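Local coordinates for protein aspartate-semialdehyde dehydrogenase 2 (PDB 2R00) that catalyses the NADPH-dependent reductive dephosphorylation of L-aspartyl-4-phosphate to L-aspartate-semialdehyde, a step towards lysine, methionine and threonine, at residues P129-I134 / D314-G319; M136-K141 / D290-G295. All blocks are in the same frame, centred on the assembly; numbering follows the deposited sequence.

Interaction 1: P129-I134 / D314-G319; sequences PNCSTI and DNVRKG
Cys-131, which forms the acyl-thioester intermediate, meets Val-316 and Gly-319 in an active-site contact between the first turns of helices 131-147 and 316-335, close to the centre of the chain. The two helix starts face each other across the thiol, and CA of Cys-131 lies 6.5 Å from CA of Gly-319. SG stands anti to the backbone N (chi1 -165°), an orientation that carries the sulfur across to the opposing turn. There Cys-131 SG is 3.5 Å from Val-316 O and 4.4 Å from Gly-319 CA. The branch of Val-316 that does the touching is CG1, also anti to its own backbone N (chi1 -178°); it lies 3.8 Å from both CB and SG of Cys-131. The thiol thus has a methyl and a carbonyl oxygen of the same residue beside it, while the turn passes it with the bare CA of Gly-319. On its own side the turn that carries the cysteine is capped. Asn-130 is the N-cap: its OD1 accepts from Ser-132 N at 3.1 Å, in the carbonyl plane and on a lone pair, and Asn-130 O takes Ile-134 N at 2.9 Å. Glu-219 of helix 211-223 binds Asn-130 N and Thr-133 OG1, tying this turn to that helix. Val-316 also touches His-244, the probable proton acceptor, and Asn-315, just before it, is a predicted NADP(+) site, consistent with cofactor and catalytic residues meeting here. The sulfur therefore sits at the N-terminal turn of helix 131-147 in a mixed setting: Val-316 CG1 packs against CB and SG, so that one flank of the thiol is apolar, while the carbonyl of the same valine gives it a polar neighbour.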
# COMPACT_ATOMS: atom_id res chain seq x y z
N PRO A 129 8.66 0.31 -21.27
CA PRO A 129 8.18 1.06 -20.11
C PRO A 129 8.81 0.66 -18.78
O PRO A 129 9.56 -0.33 -18.70
CB PRO A 129 6.66 0.78 -20.09
CG PRO A 129 6.35 0.09 -21.38
CD PRO A 129 7.64 -0.63 -21.75
N ASN A 130 8.49 1.44 -17.75
CA ASN A 130 8.87 1.15 -16.39
C ASN A 130 8.23 -0.16 -15.94
O ASN A 130 7.06 -0.40 -16.27
CB ASN A 130 8.39 2.32 -15.52
CG ASN A 130 9.06 2.36 -14.17
OD1 ASN A 130 8.81 1.51 -13.32
ND2 ASN A 130 9.91 3.36 -13.96
N CYS A 131 8.96 -1.00 -15.21
CA CYS A 131 8.40 -2.29 -14.72
C CYS A 131 7.11 -2.10 -13.93
O CYS A 131 6.20 -2.91 -14.06
CB CYS A 131 9.42 -3.12 -13.92
SG CYS A 131 8.95 -4.91 -13.66
N SER A 132 7.03 -1.03 -13.14
CA SER A 132 5.79 -0.66 -12.46
C SER A 132 4.60 -0.53 -13.42
O SER A 132 3.51 -1.03 -13.13
CB SER A 132 5.96 0.67 -11.74
OG SER A 132 6.50 0.49 -10.44
N THR A 133 4.82 0.15 -14.53
CA THR A 133 3.78 0.38 -15.54
C THR A 133 3.48 -0.91 -16.31
O THR A 133 2.32 -1.21 -16.58
CB THR A 133 4.20 1.47 -16.55
OG1 THR A 133 4.65 2.63 -15.84
CG2 THR A 133 3.03 1.84 -17.46
N ILE A 134 4.52 -1.66 -16.66
CA ILE A 134 4.34 -2.98 -17.28
C ILE A 134 3.44 -3.88 -16.41
O ILE A 134 2.41 -4.36 -16.88
CB ILE A 134 5.70 -3.68 -17.53
CG1 ILE A 134 6.55 -2.86 -18.52
CG2 ILE A 134 5.48 -5.12 -18.07
CD1 ILE A 134 8.01 -3.33 -18.62
N ASP A 314 8.48 -10.36 -8.40
CA ASP A 314 9.58 -10.81 -7.56
C ASP A 314 10.91 -10.37 -8.17
O ASP A 314 11.68 -9.65 -7.53
CB ASP A 314 9.55 -12.34 -7.36
CG ASP A 314 10.61 -12.81 -6.37
OD1 ASP A 314 10.84 -12.13 -5.34
OD2 ASP A 314 11.22 -13.87 -6.63
N ASN A 315 11.16 -10.78 -9.41
CA ASN A 315 12.36 -10.33 -10.11
C ASN A 315 12.04 -9.19 -11.07
O ASN A 315 11.60 -9.41 -12.21
CB ASN A 315 13.08 -11.48 -10.82
CG ASN A 315 14.51 -11.12 -11.21
OD1 ASN A 315 15.44 -11.90 -10.99
ND2 ASN A 315 14.69 -9.93 -11.79
N VAL A 316 12.29 -7.97 -10.60
CA VAL A 316 11.97 -6.75 -11.34
C VAL A 316 12.74 -6.64 -12.65
O VAL A 316 12.18 -6.23 -13.67
CB VAL A 316 12.19 -5.48 -10.47
CG1 VAL A 316 11.80 -4.23 -11.23
CG2 VAL A 316 11.36 -5.56 -9.19
N ARG A 317 14.01 -7.02 -12.62
CA ARG A 317 14.87 -6.98 -13.80
C ARG A 317 14.39 -7.92 -14.91
O ARG A 317 14.42 -7.57 -16.08
CB ARG A 317 16.33 -7.28 -13.42
CG ARG A 317 16.88 -6.33 -12.37
CD ARG A 317 18.33 -6.65 -12.00
NE ARG A 317 18.77 -5.95 -10.79
CZ ARG A 317 19.21 -4.69 -10.74
NH1 ARG A 317 19.30 -3.95 -11.84
NH2 ARG A 317 19.57 -4.17 -9.57
N LYS A 318 13.93 -9.12 -14.51
CA LYS A 318 13.47 -10.14 -15.46
C LYS A 318 12.17 -9.73 -16.14
O LYS A 318 11.94 -10.08 -17.31
CB LYS A 318 13.34 -11.51 -14.77
CG LYS A 318 13.35 -12.69 -15.75
CD LYS A 318 13.93 -13.96 -15.14
CE LYS A 318 14.29 -14.97 -16.22
NZ LYS A 318 14.74 -16.27 -15.66
N GLY A 319 11.33 -8.98 -15.42
CA GLY A 319 10.11 -8.42 -16.00
C GLY A 319 10.43 -7.41 -17.09
O GLY A 319 9.88 -7.49 -18.20

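Interaction 2: M136-K141 / D290-G295; sequences MLVALK and DHVLVG
Val-138 and Ala-139 of helix 131-147 pack against Val-292 and Val-294 at the start of strand 292-300, an apolar helix-on-sheet contact without a hydrogen bond between the two segments. The helix and strand segments run at 55° to each other, their axes 8.9 Å apart at closest approach, and Ala-139 and Val-292 have the nearest CA atoms, at 7.2 Å. Two methyls make the tightest meeting: Val-138 CG1 lies 3.7 Å from Val-292 CG2. They belong to different branches. In Val-138 the touching methyl is the one anti to the backbone N (chi1 167°), whereas in Val-292, with almost the same torsion (171°), it is the one anti to the carbonyl carbon, beside the backbone N. The two valine side chains meet at a slant, and CB of Val-138 also comes within 3.9 Å of Val-292 CG2, so this methyl rests against the root of the helix valine as well as its tip. The other branch of Val-292 turns to the next helix residue, CG1 being 4.3 Å from Ala-139 CB. Ala-139 CB also lies 4.0 Å from Val-294 CG2 and so touches both valines. Val-292 and Val-294, two residues apart, point to the same face of the strand, with Leu-293 between them directed elsewhere, where it touches Phe-195 of the second subunit. With only a methyl at Ala-139, the helix backbone can come near this face, and Leu-309 and Val-311 of the adjoining strand 306-313 continue the apolar surface beneath it. Ile-271 of the edge strand 271-273 touches both Val-138 and Val-294, while Met-136 and Leu-140 carry the same helix over strand 149-159, so helix 131-147 lies across the mixed sheet of the dimerisation domain.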
# COMPACT_ATOMS: atom_id res chain seq x y z
N MET A 136 1.32 -3.24 -13.97
CA MET A 136 -0.05 -2.75 -13.80
C MET A 136 -0.88 -2.93 -15.08
O MET A 136 -2.04 -3.34 -15.02
CB MET A 136 -0.05 -1.28 -13.35
CG MET A 136 -1.45 -0.71 -13.10
SD MET A 136 -1.50 1.00 -12.51
CE MET A 136 -1.01 1.92 -13.97
N LEU A 137 -0.28 -2.59 -16.21
CA LEU A 137 -0.97 -2.62 -17.49
C LEU A 137 -1.33 -4.03 -17.97
O LEU A 137 -2.40 -4.24 -18.56
CB LEU A 137 -0.15 -1.88 -18.55
CG LEU A 137 -0.56 -0.41 -18.68
CD1 LEU A 137 0.58 0.44 -19.07
CD2 LEU A 137 -1.68 -0.25 -19.69
N VAL A 138 -0.45 -4.98 -17.71
CA VAL A 138 -0.75 -6.38 -17.96
C VAL A 138 -1.99 -6.80 -17.15
O VAL A 138 -2.95 -7.36 -17.70
CB VAL A 138 0.46 -7.29 -17.69
CG1 VAL A 138 0.06 -8.75 -17.65
CG2 VAL A 138 1.51 -7.08 -18.80
N ALA A 139 -1.98 -6.51 -15.85
CA ALA A 139 -3.09 -6.85 -14.96
C ALA A 139 -4.41 -6.16 -15.29
O ALA A 139 -5.46 -6.76 -15.14
CB ALA A 139 -2.70 -6.60 -13.49
N LEU A 140 -4.36 -4.91 -15.74
CA LEU A 140 -5.57 -4.10 -15.94
C LEU A 140 -6.23 -4.25 -17.31
O LEU A 140 -7.43 -4.03 -17.44
CB LEU A 140 -5.26 -2.62 -15.70
CG LEU A 140 -5.64 -1.97 -14.36
CD1 LEU A 140 -5.57 -2.93 -13.20
CD2 LEU A 140 -4.82 -0.72 -14.10
N LYS A 141 -5.44 -4.59 -18.32
CA LYS A 141 -5.94 -4.67 -19.69
C LYS A 141 -7.23 -5.51 -19.88
O LYS A 141 -8.16 -5.03 -20.53
CB LYS A 141 -4.83 -5.10 -20.67
CG LYS A 141 -5.20 -4.99 -22.16
CD LYS A 141 -5.80 -3.64 -22.52
CE LYS A 141 -5.79 -3.41 -24.04
NZ LYS A 141 -6.13 -4.63 -24.81
N ASP A 290 9.35 -14.45 -15.49
CA ASP A 290 8.83 -13.10 -15.54
C ASP A 290 7.33 -13.16 -15.77
O ASP A 290 6.86 -13.11 -16.92
CB ASP A 290 9.52 -12.30 -16.63
N HIS A 291 6.58 -13.29 -14.68
CA HIS A 291 5.13 -13.31 -14.72
C HIS A 291 4.57 -12.24 -13.78
O HIS A 291 5.21 -11.85 -12.80
CB HIS A 291 4.60 -14.69 -14.30
CG HIS A 291 4.51 -15.68 -15.42
ND1 HIS A 291 5.54 -15.87 -16.33
CD2 HIS A 291 3.53 -16.54 -15.77
CE1 HIS A 291 5.18 -16.80 -17.20
NE2 HIS A 291 3.97 -17.23 -16.88
N VAL A 292 3.38 -11.77 -14.11
CA VAL A 292 2.69 -10.76 -13.32
C VAL A 292 1.84 -11.51 -12.28
O VAL A 292 0.88 -12.19 -12.62
CB VAL A 292 1.86 -9.83 -14.25
CG1 VAL A 292 0.96 -8.90 -13.46
CG2 VAL A 292 2.80 -9.03 -15.16
N LEU A 293 2.25 -11.40 -11.01
CA LEU A 293 1.62 -12.10 -9.90
C LEU A 293 0.51 -11.24 -9.31
O LEU A 293 0.77 -10.12 -8.85
CB LEU A 293 2.67 -12.41 -8.82
CG LEU A 293 3.71 -13.54 -8.90
CD1 LEU A 293 3.80 -14.26 -10.26
CD2 LEU A 293 5.07 -13.04 -8.45
N VAL A 294 -0.73 -11.74 -9.37
CA VAL A 294 -1.91 -10.96 -8.95
C VAL A 294 -2.65 -11.67 -7.80
O VAL A 294 -2.76 -12.89 -7.78
CB VAL A 294 -2.87 -10.68 -10.14
CG1 VAL A 294 -4.12 -9.94 -9.69
CG2 VAL A 294 -2.15 -9.86 -11.24
N GLY A 295 -3.10 -10.88 -6.81
CA GLY A 295 -3.87 -11.41 -5.67
C GLY A 295 -4.73 -10.36 -5.00
O GLY A 295 -4.77 -9.21 -5.44

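In the fold
Helix 131-147 serves both interactions, with its first turn in interaction 1 and the following turns in interaction 2; their centres are about 10 Å apart. Interaction 1 is partly buried and joins two helix starts at the catalytic site, combining a thiol, a backbone carbonyl and a methyl. Interaction 2 is buried and wholly aliphatic, setting the helix on the sheet. The pairing 136-141 / 290-295 is nested in sequence within the loop closed by 129-134 / 314-319. They also touch directly, Lys-318 O lying 3.4 Å from Asp-290 CB, so the lead-in to strand 292-300 borders the turn that faces the nucleophile.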